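Local coordinates for protein 2-nitrobenzoate nitroreductase (Pseudomonas fluorescens, PDB 4Z85) that reduces the nitro group of 2-nitrobenzoate as a nitroreductase of the flavoredoxin family, probably with FMN as its cofactor, at residues Leu29-Ser32 and Leu38-Ala41; Ser45-Met50 and Phe87-Val92; Asp76-Ile81 and Ser154-Glu159; Val101-Asp106 and Val117-Thr122; Ser124-Val129 and Ile160-Phe165. All blocks are in the same frame, centred on the assembly; numbering follows the deposited sequence.

Contact 1 (Leu29-Ser32 and Leu38-Ala41)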
# COMPACT_ATOMS: atom_id res chain seq x y z
N LEU A 29 3.02 11.18 3.67
CA LEU A 29 2.78 12.61 3.86
C LEU A 29 3.88 13.33 3.10
O LEU A 29 5.00 13.42 3.56
CB LEU A 29 2.75 12.96 5.35
CG LEU A 29 2.57 14.43 5.73
CD1 LEU A 29 1.43 15.06 4.96
CD2 LEU A 29 2.34 14.50 7.24
N VAL A 30 3.55 13.77 1.90
CA VAL A 30 4.53 14.32 0.96
C VAL A 30 4.74 15.80 1.22
O VAL A 30 3.77 16.58 1.17
CB VAL A 30 4.07 14.09 -0.49
CG1 VAL A 30 5.05 14.71 -1.49
CG2 VAL A 30 3.92 12.59 -0.75
N THR A 31 5.98 16.18 1.49
CA THR A 31 6.36 17.59 1.46
C THR A 31 7.07 17.89 0.14
O THR A 31 7.87 17.08 -0.37
CB THR A 31 7.26 18.00 2.66
OG1 THR A 31 8.29 17.03 2.88
CG2 THR A 31 6.42 18.15 3.93
N SER A 32 6.74 19.06 -0.42
CA SER A 32 7.30 19.48 -1.70
C SER A 32 7.46 21.00 -1.69
O SER A 32 6.91 21.66 -0.82
CB SER A 32 6.40 19.02 -2.86
OG SER A 32 5.06 19.46 -2.70
N LEU A 38 7.96 27.92 -1.12
CA LEU A 38 6.89 27.58 -0.19
C LEU A 38 6.74 26.07 -0.08
O LEU A 38 6.78 25.37 -1.10
CB LEU A 38 5.57 28.22 -0.65
CG LEU A 38 4.35 28.22 0.27
CD1 LEU A 38 4.27 29.54 1.02
CD2 LEU A 38 3.09 27.98 -0.54
N CYS A 39 6.57 25.55 1.13
CA CYS A 39 6.46 24.11 1.32
C CYS A 39 5.01 23.64 1.43
O CYS A 39 4.29 24.03 2.35
CB CYS A 39 7.23 23.66 2.55
SG CYS A 39 7.22 21.84 2.83
N ASN A 40 4.60 22.79 0.49
CA ASN A 40 3.29 22.18 0.54
C ASN A 40 3.40 20.81 1.19
O ASN A 40 4.46 20.17 1.13
CB ASN A 40 2.68 22.07 -0.86
CG ASN A 40 2.30 23.42 -1.43
OD1 ASN A 40 2.84 23.85 -2.45
ND2 ASN A 40 1.36 24.09 -0.78
N ALA A 41 2.33 20.38 1.84
CA ALA A 41 2.28 19.07 2.49
C ALA A 41 0.93 18.43 2.20
O ALA A 41 -0.10 19.09 2.32
CB ALA A 41 2.52 19.19 3.98
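Strand residues Thr-31 and Ser-32 run antiparallel to Ala-41 and Asn-40, with the short axes 4.7 Å apart and their directions at 165°. Ser-32 and Asn-40 form the hydrogen-bonded pair. Ser-32 N donates to Asn-40 O at 3.0 Å, and Asn-40 N returns a bond to Ser-32 O at 2.9 Å. Thr-31 and Ala-41 form the next, non-hydrogen-bonded pair. Here Ala-41 CA makes a CA-H...O contact with Val-30 O at 3.2 Å.

The face with Thr-31 and Ala-41 is apolar in its contacts. Thr-31 CG2 lies 4.0 Å from Ala-41 CB, and Leu-29 CD1 approaches the same methyl more loosely. Cys-39 holds its sulfur anti to its own N (chi1 -177°), which carries SG to 3.8 Å from Thr-31 CB. Thr-31 OG1 bonds elsewhere, to Pro-130 O and Asn-90 ND2.

The face with Ser-32 and Asn-40 is polar. Their side chains meet loosely, OG to CB at 4.0 Å, and are joined through a third residue: Asn-80 ND2 bonds both Ser-32 OG and Asn-40 OD1. Asn-40 ND2 bonds Glu-113 OE1. The backbone therefore sets the hairpin register, while its buried polar groups tie it to the surrounding helices.

Contact 2 (Ser45-Met50 and Phe87-Val92); sequences SAFNYM and FVVNMV
Phe-47 and Val-89 sit on strands that face each other without pairing, and their CA atoms, the nearest across the two segments, are 10.5 Å apart. The segments meet through side chains alone. Ala-46, next to Phe-47, is the centre of an inverse gamma turn.

Phe-47 and Val-89 point at each other from opposite directions. The far end of the ring does the touching: Phe-47 CZ is 4.0 Å from Val-89 CG1. This methyl approaches the ring obliquely. Met-91 reaches the same ring carbon by another route. Two bends in its chain (chi1 -57°, chi2 -51°) bring the terminal methyl inward, and Met-91 CE stops 4.3 Å from Phe-47 CZ. It lies at the ring edge, near the ring plane. All three residues are buried, and the contact is small and purely apolar.

Asn-48 OD1 takes Tyr-49 N at 2.8 Å, on a lone pair in the carbonyl plane, in a bent bond (137° at the hydrogen). Asn-48 ND2 bonds Phe-47 O of the second subunit, and the reciprocal bond is also made.

The centre of the contact lies about 2 Å from the centre of the chain, inside the closed antiparallel barrel. Strand 28-33 stands between strands 39-52 and 86-90 in the sheet order, and its Ala-28 touches both Phe-47 and Val-89. Phe-57 of strand 55-62 also packs on both, and Trp-139 of strand 137-150 packs on Met-91.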
# COMPACT_ATOMS: atom_id res chain seq x y z
N SER A 45 -2.62 7.85 0.54
CA SER A 45 -2.52 6.44 0.93
C SER A 45 -2.68 5.49 -0.27
O SER A 45 -2.65 4.28 -0.10
CB SER A 45 -3.53 6.10 2.04
OG SER A 45 -4.86 6.06 1.56
N ALA A 46 -2.78 6.02 -1.49
CA ALA A 46 -2.68 5.18 -2.68
C ALA A 46 -1.20 5.10 -3.01
O ALA A 46 -0.70 5.79 -3.91
CB ALA A 46 -3.48 5.74 -3.86
N PHE A 47 -0.49 4.27 -2.24
CA PHE A 47 0.96 4.41 -2.07
C PHE A 47 1.53 3.08 -1.68
O PHE A 47 0.97 2.42 -0.80
CB PHE A 47 1.25 5.45 -0.97
CG PHE A 47 2.64 5.38 -0.34
CD1 PHE A 47 3.79 5.45 -1.11
CD2 PHE A 47 2.77 5.31 1.04
CE1 PHE A 47 5.06 5.44 -0.51
CE2 PHE A 47 4.01 5.31 1.66
CZ PHE A 47 5.16 5.38 0.88
N ASN A 48 2.63 2.67 -2.33
CA ASN A 48 3.43 1.59 -1.75
C ASN A 48 4.79 1.55 -2.42
O ASN A 48 5.00 2.19 -3.43
CB ASN A 48 2.74 0.22 -1.88
CG ASN A 48 2.96 -0.66 -0.65
OD1 ASN A 48 4.03 -0.60 -0.05
ND2 ASN A 48 1.96 -1.45 -0.26
N TYR A 49 5.72 0.80 -1.83
CA TYR A 49 7.00 0.60 -2.50
C TYR A 49 6.84 -0.39 -3.64
O TYR A 49 5.93 -1.24 -3.64
CB TYR A 49 8.08 0.11 -1.52
CG TYR A 49 8.12 -1.39 -1.28
CD1 TYR A 49 7.23 -2.00 -0.40
CD2 TYR A 49 9.05 -2.19 -1.94
CE1 TYR A 49 7.26 -3.37 -0.18
CE2 TYR A 49 9.09 -3.56 -1.73
CZ TYR A 49 8.20 -4.14 -0.85
OH TYR A 49 8.26 -5.51 -0.65
N MET A 50 7.72 -0.28 -4.63
CA MET A 50 7.65 -1.15 -5.78
C MET A 50 8.86 -2.06 -5.87
O MET A 50 8.74 -3.21 -6.30
CB MET A 50 7.50 -0.33 -7.06
CG MET A 50 6.12 0.31 -7.20
SD MET A 50 4.82 -0.85 -7.70
CE MET A 50 3.91 -1.13 -6.20
N PHE A 87 11.30 15.46 -3.68
CA PHE A 87 10.27 15.58 -2.64
C PHE A 87 10.59 14.67 -1.47
O PHE A 87 11.49 13.81 -1.56
CB PHE A 87 8.86 15.29 -3.18
CG PHE A 87 8.70 13.91 -3.78
CD1 PHE A 87 9.12 13.65 -5.07
CD2 PHE A 87 8.07 12.90 -3.07
CE1 PHE A 87 8.95 12.40 -5.64
CE2 PHE A 87 7.89 11.65 -3.63
CZ PHE A 87 8.33 11.39 -4.91
N VAL A 88 9.87 14.87 -0.36
CA VAL A 88 10.08 14.02 0.80
C VAL A 88 8.81 13.25 1.11
O VAL A 88 7.73 13.83 1.14
CB VAL A 88 10.49 14.81 2.05
CG1 VAL A 88 10.44 13.92 3.31
CG2 VAL A 88 11.88 15.41 1.87
N VAL A 89 8.97 11.95 1.33
CA VAL A 89 7.88 11.17 1.90
C VAL A 89 8.07 11.08 3.42
O VAL A 89 9.00 10.46 3.90
CB VAL A 89 7.80 9.75 1.29
CG1 VAL A 89 6.74 8.92 2.02
CG2 VAL A 89 7.48 9.83 -0.20
N ASN A 90 7.18 11.70 4.17
CA ASN A 90 7.21 11.64 5.62
C ASN A 90 6.26 10.56 6.06
O ASN A 90 5.10 10.57 5.65
CB ASN A 90 6.79 12.96 6.26
CG ASN A 90 7.65 14.12 5.82
OD1 ASN A 90 8.71 14.37 6.41
ND2 ASN A 90 7.22 14.83 4.79
N MET A 91 6.76 9.64 6.87
CA MET A 91 5.94 8.56 7.41
C MET A 91 5.17 9.10 8.60
O MET A 91 5.53 10.13 9.18
CB MET A 91 6.80 7.36 7.80
CG MET A 91 7.64 6.80 6.65
SD MET A 91 6.64 6.49 5.17
CE MET A 91 7.91 5.89 4.08
N VAL A 92 4.10 8.40 8.97
CA VAL A 92 3.10 8.98 9.86
C VAL A 92 2.89 8.11 11.09
O VAL A 92 2.46 6.97 10.97
CB VAL A 92 1.74 9.17 9.15
CG1 VAL A 92 0.69 9.73 10.12
CG2 VAL A 92 1.89 10.05 7.90

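Contact 3 (Asp76-Ile81 and Ser154-Glu159)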
# COMPACT_ATOMS: atom_id res chain seq x y z
N ASP A 76 -1.13 21.01 -5.01
CA ASP A 76 -0.01 21.47 -5.83
C ASP A 76 1.14 20.47 -5.88
O ASP A 76 2.18 20.75 -6.48
CB ASP A 76 0.54 22.78 -5.26
CG ASP A 76 -0.50 23.86 -5.18
OD1 ASP A 76 -0.97 24.31 -6.25
OD2 ASP A 76 -0.85 24.27 -4.05
N THR A 77 0.96 19.34 -5.22
CA THR A 77 2.03 18.36 -5.06
C THR A 77 2.68 17.98 -6.39
O THR A 77 3.91 17.99 -6.52
CB THR A 77 1.51 17.09 -4.39
OG1 THR A 77 0.78 17.44 -3.21
CG2 THR A 77 2.66 16.15 -4.03
N LEU A 78 1.84 17.67 -7.38
CA LEU A 78 2.32 17.19 -8.67
C LEU A 78 3.18 18.22 -9.38
O LEU A 78 4.25 17.90 -9.89
CB LEU A 78 1.14 16.78 -9.55
CG LEU A 78 1.48 16.02 -10.83
CD1 LEU A 78 2.33 14.80 -10.51
CD2 LEU A 78 0.22 15.62 -11.58
N LYS A 79 2.73 19.47 -9.41
CA LYS A 79 3.50 20.53 -10.07
C LYS A 79 4.84 20.77 -9.37
O LYS A 79 5.86 20.96 -10.02
CB LYS A 79 2.67 21.82 -10.14
CG LYS A 79 3.35 22.96 -10.89
CD LYS A 79 2.39 24.13 -11.07
CE LYS A 79 3.00 25.22 -11.94
NZ LYS A 79 2.04 26.33 -12.14
N ASN A 80 4.83 20.76 -8.04
CA ASN A 80 6.05 20.93 -7.26
C ASN A 80 7.07 19.82 -7.55
O ASN A 80 8.28 20.06 -7.67
CB ASN A 80 5.74 20.95 -5.77
CG ASN A 80 4.91 22.16 -5.35
OD1 ASN A 80 4.61 23.04 -6.15
ND2 ASN A 80 4.52 22.18 -4.07
N ILE A 81 6.55 18.59 -7.65
CA ILE A 81 7.41 17.45 -7.93
C ILE A 81 7.96 17.52 -9.36
O ILE A 81 9.14 17.24 -9.60
CB ILE A 81 6.66 16.11 -7.72
CG1 ILE A 81 6.47 15.86 -6.22
CG2 ILE A 81 7.41 14.96 -8.39
CD1 ILE A 81 5.59 14.64 -5.91
N SER A 154 -2.40 11.12 -11.77
CA SER A 154 -1.08 10.71 -12.23
C SER A 154 -0.45 9.77 -11.22
O SER A 154 -0.66 9.91 -10.03
CB SER A 154 -0.18 11.92 -12.45
OG SER A 154 -0.66 12.67 -13.55
N MET A 155 0.32 8.81 -11.72
CA MET A 155 1.11 7.95 -10.85
C MET A 155 2.54 8.47 -10.79
O MET A 155 3.25 8.51 -11.80
CB MET A 155 1.07 6.52 -11.36
CG MET A 155 -0.31 5.86 -11.18
SD MET A 155 -0.44 4.22 -11.89
CE MET A 155 -0.32 4.64 -13.63
N VAL A 156 2.94 8.89 -9.60
CA VAL A 156 4.27 9.42 -9.37
C VAL A 156 5.17 8.29 -8.90
O VAL A 156 4.90 7.68 -7.88
CB VAL A 156 4.27 10.53 -8.31
CG1 VAL A 156 5.71 11.01 -8.04
CG2 VAL A 156 3.35 11.67 -8.74
N PHE A 157 6.22 7.99 -9.68
CA PHE A 157 7.21 7.01 -9.28
C PHE A 157 8.42 7.74 -8.76
O PHE A 157 9.03 8.55 -9.48
CB PHE A 157 7.58 6.08 -10.43
CG PHE A 157 6.47 5.17 -10.85
CD1 PHE A 157 5.48 5.62 -11.72
CD2 PHE A 157 6.39 3.87 -10.37
CE1 PHE A 157 4.45 4.78 -12.10
CE2 PHE A 157 5.35 3.02 -10.74
CZ PHE A 157 4.38 3.49 -11.61
N GLY A 158 8.74 7.49 -7.49
CA GLY A 158 9.83 8.18 -6.84
C GLY A 158 10.94 7.21 -6.54
O GLY A 158 10.69 6.02 -6.35
N GLU A 159 12.18 7.72 -6.50
CA GLU A 159 13.33 6.92 -6.10
C GLU A 159 13.84 7.42 -4.76
O GLU A 159 14.04 8.62 -4.57
CB GLU A 159 14.44 6.98 -7.15
CG GLU A 159 15.71 6.24 -6.71
CD GLU A 159 16.77 6.25 -7.78
OE1 GLU A 159 16.49 6.77 -8.88
OE2 GLU A 159 17.88 5.73 -7.51
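Apolar packing carries this contact, led by Leu-78 and Val-156. The two side chains slide past each other in opposite directions, and Leu-78 CD1 meets Val-156 CG2 at 3.7 Å. One turn on, Ile-81 CD1 reaches the other branch, Val-156 CG1, at 4.2 Å. Both branches of Val-156 are thus used by the helix. Leu-78 extends with CG anti to its N (chi1 -169°), which aims both methyls at the strand. It was modelled in two conformers, and these contacts belong to one of them.

A second kind of contact pairs a methyl with a hydroxyl group. Leu-78 CD2 lies 3.7 Å from Ser-154 OG and 3.8 Å from Ser-154 CB. The hydroxyl has its polar partners elsewhere, in His-63 NE2 and Asp-148 OD1. Leu-78 rests beside this buried serine without sharing its polar bonds.

The axes of helix 77-81 and strand 154-159 pass 10.7 Å apart at 42°, so side chains alone span the gap. Helix 77-84 packs against the barrel here. Phe-87 of strand 86-90 touches both Ile-81 and Val-156. Strand 137-150 adds Ile-146 against Leu-78 and Leu-143 against Ile-81.

Contact 4 (Val101-Asp106 and Val117-Thr122); sequences VLCGSD and VGFDLT
Cys-103, Val-117 and Phe-119 form the tight part of this contact. The sulfur is held by two neighbours: Cys-103 SG lies 3.7 Å from Phe-119 CE2 and 3.8 Å from Val-117 CG2. It approaches the phenyl ring at its edge, 4.9 Å from the centroid and 78° off the ring normal, in a sulfur-aromatic contact. Val-117 splits its two methyls between two partners. CG2 goes to the sulfur, while Val-117 CG1 packs on Leu-102 CB at 3.7 Å. Cys-103 also touches Ala-41 and Pro-43 of strand 39-52.

The looser side is at Gly-118 and Asp-120, which are exposed. Gly-118 has a positive phi (89°), where a side chain would jam against the preceding carbonyl, so the turn calls for glycine. Leu-102 is partly exposed, and Pro-205 of the second subunit packs on it. Pro-209 of that subunit packs on Val-117. Ser-105 turns back onto Leu-102 O, which accepts from both Ser-105 OG at 2.8 Å and Ser-105 N at 3.1 Å, from the same face of its plane.

Two helix ends thus meet here. The C-terminal part of helix 94-103 packs against Val-117 and Phe-119, either side of Gly-118, where the chain leaves helix 113-117. The join lies beside the barrel of a flavin reductase-like domain and carries a cysteine-aromatic contact.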
# COMPACT_ATOMS: atom_id res chain seq x y z
N VAL A 101 -3.77 14.69 9.08
CA VAL A 101 -5.15 14.73 8.61
C VAL A 101 -5.56 16.16 8.25
O VAL A 101 -6.27 16.37 7.26
CB VAL A 101 -6.10 14.12 9.65
CG1 VAL A 101 -7.55 14.38 9.27
CG2 VAL A 101 -5.82 12.63 9.78
N LEU A 102 -5.10 17.14 9.03
CA LEU A 102 -5.40 18.55 8.72
C LEU A 102 -4.84 18.96 7.35
O LEU A 102 -5.45 19.77 6.64
CB LEU A 102 -4.84 19.46 9.81
CG LEU A 102 -5.46 19.27 11.20
CD1 LEU A 102 -4.87 20.23 12.21
CD2 LEU A 102 -6.98 19.41 11.12
N CYS A 103 -3.70 18.39 6.97
CA CYS A 103 -3.11 18.67 5.66
C CYS A 103 -3.96 18.22 4.49
O CYS A 103 -3.81 18.73 3.38
CB CYS A 103 -1.75 18.00 5.54
SG CYS A 103 -0.47 18.82 6.43
N GLY A 104 -4.85 17.27 4.74
CA GLY A 104 -5.71 16.76 3.69
C GLY A 104 -6.91 17.64 3.45
O GLY A 104 -7.75 17.34 2.60
N SER A 105 -6.99 18.75 4.19
CA SER A 105 -8.11 19.67 4.03
C SER A 105 -8.02 20.39 2.69
O SER A 105 -6.97 20.42 2.04
CB SER A 105 -8.14 20.68 5.18
OG SER A 105 -8.27 20.03 6.43
N ASP A 106 -9.13 20.99 2.28
CA ASP A 106 -9.23 21.69 1.01
C ASP A 106 -8.81 23.15 1.15
O ASP A 106 -9.66 24.03 1.25
CB ASP A 106 -10.65 21.59 0.46
CG ASP A 106 -10.82 22.27 -0.87
OD1 ASP A 106 -9.84 22.35 -1.64
OD2 ASP A 106 -11.95 22.74 -1.16
N VAL A 117 -1.04 24.24 9.40
CA VAL A 117 -1.35 23.19 10.37
C VAL A 117 -0.30 23.07 11.49
O VAL A 117 -0.50 22.33 12.45
CB VAL A 117 -1.51 21.80 9.69
CG1 VAL A 117 -2.41 21.91 8.47
CG2 VAL A 117 -0.15 21.21 9.31
N GLY A 118 0.80 23.80 11.38
CA GLY A 118 1.78 23.83 12.45
C GLY A 118 2.86 22.77 12.38
O GLY A 118 3.31 22.24 13.40
N PHE A 119 3.29 22.44 11.17
CA PHE A 119 4.44 21.58 11.00
C PHE A 119 5.71 22.42 10.94
O PHE A 119 5.82 23.31 10.10
CB PHE A 119 4.33 20.75 9.71
CG PHE A 119 3.58 19.46 9.86
CD1 PHE A 119 3.79 18.64 10.96
CD2 PHE A 119 2.68 19.05 8.88
CE1 PHE A 119 3.11 17.42 11.08
CE2 PHE A 119 1.99 17.84 9.01
CZ PHE A 119 2.21 17.04 10.10
N ASP A 120 6.68 22.14 11.80
CA ASP A 120 8.01 22.70 11.60
C ASP A 120 8.76 21.85 10.57
O ASP A 120 8.47 20.66 10.41
CB ASP A 120 8.79 22.77 12.91
CG ASP A 120 8.27 23.86 13.85
OD1 ASP A 120 8.00 24.98 13.38
OD2 ASP A 120 8.12 23.58 15.06
N LEU A 121 9.70 22.48 9.87
CA LEU A 121 10.43 21.81 8.80
C LEU A 121 11.93 21.75 9.10
O LEU A 121 12.51 22.69 9.66
CB LEU A 121 10.18 22.52 7.47
CG LEU A 121 8.70 22.62 7.08
CD1 LEU A 121 8.51 23.59 5.93
CD2 LEU A 121 8.17 21.24 6.72
N THR A 122 12.54 20.64 8.72
CA THR A 122 13.96 20.41 8.91
C THR A 122 14.60 20.12 7.56
O THR A 122 14.09 19.30 6.80
CB THR A 122 14.22 19.25 9.89
OG1 THR A 122 13.79 19.62 11.20
CG2 THR A 122 15.70 18.89 9.92

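Contact 5 (Ser124-Val129 and Ile160-Phe165); sequences STTIDV and IVAMYF
Thr-126 faces Val-161 and Ala-162, and its two branches have different nearest partners. The hydroxyl side turns to the valine: Thr-126 OG1 is 3.1 Å from Val-161 CG2, a tight approach of oxygen to methyl. The methyl side turns to the alanine, with Thr-126 CG2 at 3.8 Å from Ala-162 CB. The side chains of Thr-126 and Val-161 slide past each other in opposite directions. With chi1 at 63°, Thr-126 OG1 lies between its own N and carbonyl carbon, and this leaves CG2 on the alanine side. Ile-127 adds a looser touch, its CG2 4.5 Å from Val-161 CG2.

Adjacent strand residues can both face the loop because the strand is irregular here. Val-161 and Ala-162 both lie opposite Glu-140, in a classic beta bulge, and both point toward Thr-126.

The loop has its own brace. Ser-124 OG donates to Val-129 O at 2.6 Å, in the carbonyl plane, and joins the two ends of the segment. From Ala-162 on, the strand pairs with an antiparallel strand of the second subunit through Ala-162, Met-163 and Tyr-164, so the sheet continues across the interface.

The hydroxyl group of Thr-126 is not left to the valine methyl. It bonds Glu-140 OE1, while Thr-125 N bonds Glu-140 OE2. The loop thus grips both carboxylate oxygens at the bulge, which would be expected to favour the charged form. The contact is thus mainly van der Waals across the two segments, with its polar bonds made to Glu-140.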
# COMPACT_ATOMS: atom_id res chain seq x y z
N SER A 124 16.67 18.70 4.41
CA SER A 124 17.13 17.38 3.99
C SER A 124 18.61 17.42 3.62
O SER A 124 19.14 18.47 3.29
CB SER A 124 16.31 16.86 2.81
OG SER A 124 14.98 16.60 3.19
N THR A 125 19.25 16.25 3.66
CA THR A 125 20.68 16.13 3.39
C THR A 125 21.01 16.05 1.90
O THR A 125 21.91 16.74 1.41
CB THR A 125 21.26 14.89 4.10
OG1 THR A 125 21.14 15.06 5.51
CG2 THR A 125 22.72 14.69 3.75
N THR A 126 20.28 15.21 1.16
CA THR A 126 20.59 14.96 -0.24
C THR A 126 19.77 15.77 -1.23
O THR A 126 20.03 15.74 -2.43
CB THR A 126 20.39 13.48 -0.58
OG1 THR A 126 19.00 13.15 -0.41
CG2 THR A 126 21.24 12.60 0.32
N ILE A 127 18.76 16.48 -0.73
CA ILE A 127 17.88 17.23 -1.62
C ILE A 127 17.48 18.54 -0.95
O ILE A 127 17.78 18.77 0.21
CB ILE A 127 16.60 16.44 -1.99
CG1 ILE A 127 15.86 15.98 -0.73
CG2 ILE A 127 16.92 15.24 -2.88
CD1 ILE A 127 14.52 15.34 -1.02
N ASP A 128 16.78 19.38 -1.70
CA ASP A 128 16.42 20.71 -1.22
C ASP A 128 15.12 20.75 -0.43
O ASP A 128 14.94 21.60 0.45
CB ASP A 128 16.31 21.68 -2.40
CG ASP A 128 17.65 21.91 -3.08
OD1 ASP A 128 18.69 21.93 -2.37
OD2 ASP A 128 17.67 22.06 -4.32
N VAL A 129 14.21 19.82 -0.73
CA VAL A 129 12.92 19.78 -0.03
C VAL A 129 13.14 19.30 1.39
O VAL A 129 13.81 18.31 1.62
CB VAL A 129 11.91 18.87 -0.76
CG1 VAL A 129 10.57 18.86 -0.04
CG2 VAL A 129 11.73 19.32 -2.20
N ILE A 160 14.00 6.50 -3.82
CA ILE A 160 14.54 6.85 -2.52
C ILE A 160 16.04 7.04 -2.62
O ILE A 160 16.75 6.10 -2.98
CB ILE A 160 14.24 5.77 -1.47
CG1 ILE A 160 12.74 5.47 -1.44
CG2 ILE A 160 14.73 6.21 -0.10
CD1 ILE A 160 12.40 4.20 -0.71
N VAL A 161 16.53 8.23 -2.31
CA VAL A 161 17.98 8.42 -2.36
C VAL A 161 18.57 8.36 -0.97
O VAL A 161 19.71 7.92 -0.81
CB VAL A 161 18.35 9.74 -3.06
CG1 VAL A 161 17.76 9.75 -4.46
CG2 VAL A 161 17.87 10.93 -2.28
N ALA A 162 17.79 8.77 0.04
CA ALA A 162 18.27 8.58 1.41
C ALA A 162 17.13 8.51 2.40
O ALA A 162 16.01 8.87 2.07
CB ALA A 162 19.25 9.70 1.82
N MET A 163 17.40 8.04 3.62
CA MET A 163 16.37 8.00 4.66
C MET A 163 16.79 8.70 5.95
O MET A 163 17.93 8.57 6.39
CB MET A 163 15.99 6.56 4.98
CG MET A 163 15.41 5.75 3.81
SD MET A 163 14.82 4.15 4.39
CE MET A 163 14.37 3.33 2.85
N TYR A 164 15.85 9.43 6.54
CA TYR A 164 15.98 9.95 7.90
C TYR A 164 15.20 9.08 8.89
O TYR A 164 14.05 8.74 8.63
CB TYR A 164 15.47 11.38 7.99
CG TYR A 164 15.12 11.79 9.40
CD1 TYR A 164 16.12 12.17 10.30
CD2 TYR A 164 13.81 11.77 9.85
CE1 TYR A 164 15.81 12.53 11.59
CE2 TYR A 164 13.49 12.13 11.15
CZ TYR A 164 14.50 12.51 12.01
OH TYR A 164 14.20 12.87 13.30
N PHE A 165 15.82 8.74 10.01
CA PHE A 165 15.13 8.06 11.11
C PHE A 165 15.34 8.82 12.42
O PHE A 165 16.45 9.28 12.69
CB PHE A 165 15.65 6.64 11.33
CG PHE A 165 15.69 5.79 10.10
CD1 PHE A 165 16.76 5.86 9.22
CD2 PHE A 165 14.68 4.87 9.84
CE1 PHE A 165 16.81 5.06 8.09
CE2 PHE A 165 14.73 4.07 8.72
CZ PHE A 165 15.79 4.16 7.85

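Overall arrangement
From the N terminus, contact 1 closes first, as the short hairpin of strands 28-33 and 39-52. Contact 2 then spans the barrel interior from strand 39-52 to strand 86-90. Before it closes, contact 3 opens on helix 77-84, so these two cross. Phe-87, in the second segment of contact 2, packs on Ile-81 and Val-156 of contact 3. Contact 4 closes a short loop between two helix ends and is nested inside contact 3. Contact 5 opens inside contact 3 and closes after it, so these two also cross, both ending on strand 153-165. Contact 1 touches all four others. Together they tie the hairpin, barrel core, outer helices and 124-129 loop, and contacts 2 to 5 all reach the second subunit.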